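Local coordinates for protein ethylbenzene dehydrogenase alpha-subunit (Aromatoleum aromaticum, PDB 2IVF) that belongs to the molybdopterin oxidoreductase family and carries a molybdenum atom held by two pterin guanine dinucleotides, together with an iron-sulfur cluster, at residues 820-824 / 825-829. Sequence-based numbering, arbitrary orientation.
Sequences WYLEA and GESLP
Y821 and E826 meet at the end of helix 819-824, where the chain folds back over its own last turn. E826 N donates to Y821 O at 2.8 Å with an N-H...O angle of 154°, and G825 N makes a weak bond to L822 O (3.3 Å). G825 is the first residue to leave the helix; its positive phi turns the backbone so that both amides point back at the helix.

On the buried side, CD2 of the Y821 ring lies 3.9 Å from E826 CB, while E826 O sits at the ring edge, in its plane, 3.6 Å from the same CD2. E826 CG is set anti to its own carbonyl carbon and the chain runs on extended, passing A824, whose O is 4.0 Å from E826 CG. The carboxylate plane stands 85° to the tyrosine ring and forms salt bridges with K832 through OE2 and K941 through OE1, so this buried acid is probably kept ionised. The same K832 NZ also hydrogen-bonds A824 O, tying the helix end to the same ammonium group, and F952 stacks on the Y821 ring.

The other side of the turn is looser and partly exposed. There L822 CD2 reaches S827 CB at 3.7 Å, the main side-chain touch on this side. Water 1 bridges the two residues, donating to L822 O (3.2 Å) and hydrogen-bonding S827 OG (2.6 Å), which chi1 of 55° places between the backbone N and carbonyl carbon. E823, whose CB leaves the turn on the exposed side, pairs through OE1 with K571 in a salt bridge.

With helical 820-824 giving way to a glycine of positive phi and two backbone bonds returning to the final turn, the arrangement is a Schellman motif, which ends the helix and starts the loop leading to strand 843-846.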
loop_
_atom_site.group_PDB
_atom_site.type_symbol
_atom_site.label_atom_id
_atom_site.label_comp_id
_atom_site.label_asym_id
_atom_site.label_seq_id
_atom_site.Cartn_x
_atom_site.Cartn_y
_atom_site.Cartn_z
ATOM N N TRP A 820 38.038 -16.613 4.342
ATOM C CA TRP A 820 36.947 -16.842 3.400
ATOM C C TRP A 820 36.748 -15.648 2.479
ATOM O O TRP A 820 36.501 -15.804 1.274
ATOM C CB TRP A 820 35.642 -17.104 4.134
ATOM C CG TRP A 820 35.544 -18.446 4.808
ATOM C CD1 TRP A 820 36.530 -19.235 5.229
ATOM C CD2 TRP A 820 34.326 -19.043 5.249
ATOM N NE1 TRP A 820 36.014 -20.357 5.851
ATOM C CE2 TRP A 820 34.650 -20.243 5.882
ATOM C CE3 TRP A 820 32.988 -18.676 5.140
ATOM C CZ2 TRP A 820 33.677 -21.099 6.395
ATOM C CZ3 TRP A 820 32.025 -19.514 5.657
ATOM C CH2 TRP A 820 32.375 -20.702 6.281
ATOM N N TYR A 821 36.780 -14.449 3.048
ATOM C CA TYR A 821 36.648 -13.221 2.260
ATOM C C TYR A 821 37.814 -12.927 1.326
ATOM O O TYR A 821 37.625 -12.570 0.154
ATOM C CB TYR A 821 36.366 -12.019 3.176
ATOM C CG TYR A 821 34.936 -12.033 3.657
ATOM C CD1 TYR A 821 34.501 -12.990 4.571
ATOM C CD2 TYR A 821 34.010 -11.105 3.178
ATOM C CE1 TYR A 821 33.205 -13.018 4.996
ATOM C CE2 TYR A 821 32.744 -11.133 3.592
ATOM C CZ TYR A 821 32.330 -12.077 4.485
ATOM O OH TYR A 821 31.043 -12.068 4.869
ATOM N N LEU A 822 39.018 -13.119 1.835
ATOM C CA LEU A 822 40.211 -13.042 1.040
ATOM C C LEU A 822 40.088 -13.980 -0.192
ATOM O O LEU A 822 40.251 -13.539 -1.337
ATOM C CB LEU A 822 41.411 -13.427 1.914
ATOM C CG LEU A 822 41.939 -12.400 2.927
ATOM C CD1 LEU A 822 43.142 -12.982 3.741
ATOM C CD2 LEU A 822 42.369 -11.156 2.173
ATOM N N GLU A 823 39.775 -15.258 0.043
ATOM C CA GLU A 823 39.714 -16.252 -1.039
ATOM C C GLU A 823 38.550 -15.993 -2.023
ATOM O O GLU A 823 38.696 -16.246 -3.205
ATOM C CB GLU A 823 39.622 -17.672 -0.474
ATOM C CG GLU A 823 40.975 -18.172 0.047
ATOM C CD GLU A 823 40.984 -19.591 0.610
ATOM O OE1 GLU A 823 39.936 -20.301 0.567
ATOM O OE2 GLU A 823 42.081 -19.991 1.096
ATOM N N ALA A 824 37.413 -15.527 -1.505
ATOM C CA ALA A 824 36.188 -15.226 -2.284
ATOM C C ALA A 824 36.300 -13.955 -3.100
ATOM O O ALA A 824 35.407 -13.674 -3.903
ATOM C CB ALA A 824 34.976 -15.056 -1.366
ATOM N N GLY A 825 37.349 -13.175 -2.869
ATOM C CA GLY A 825 37.534 -11.918 -3.585
ATOM C C GLY A 825 36.679 -10.817 -2.987
ATOM O O GLY A 825 36.352 -9.851 -3.660
ATOM N N GLU A 826 36.330 -10.947 -1.709
ATOM C CA GLU A 826 35.487 -9.931 -1.058
ATOM C C GLU A 826 36.143 -9.214 0.145
ATOM O O GLU A 826 35.443 -8.597 0.981
ATOM C CB GLU A 826 34.155 -10.549 -0.630
ATOM C CG GLU A 826 33.362 -11.043 -1.761
ATOM C CD GLU A 826 31.972 -11.457 -1.400
ATOM O OE1 GLU A 826 31.401 -10.908 -0.431
ATOM O OE2 GLU A 826 31.443 -12.324 -2.136
ATOM N N SER A 827 37.459 -9.243 0.243
ATOM C CA SER A 827 38.133 -8.522 1.341
ATOM C C SER A 827 37.872 -7.028 1.298
ATOM O O SER A 827 37.721 -6.399 2.346
ATOM C CB SER A 827 39.617 -8.780 1.310
ATOM O OG SER A 827 40.157 -8.447 0.034
ATOM N N LEU A 828 37.781 -6.465 0.093
ATOM C CA LEU A 828 37.298 -5.100 -0.083
ATOM C C LEU A 828 35.909 -5.106 -0.700
ATOM O O LEU A 828 35.532 -6.070 -1.379
ATOM C CB LEU A 828 38.246 -4.294 -0.989
ATOM C CG LEU A 828 39.574 -3.790 -0.408
ATOM C CD1 LEU A 828 40.444 -3.187 -1.518
ATOM C CD2 LEU A 828 39.339 -2.753 0.749
ATOM N N PRO A 829 35.163 -4.005 -0.521
ATOM C CA PRO A 829 33.896 -3.927 -1.255
ATOM C C PRO A 829 34.215 -4.042 -2.752
ATOM O O PRO A 829 35.245 -3.581 -3.207
ATOM C CB PRO A 829 33.342 -2.549 -0.906
ATOM C CG PRO A 829 34.137 -2.099 0.299
ATOM C CD PRO A 829 35.453 -2.766 0.226
HETATM O O HOH W 1 39.704 -10.396 -1.674
#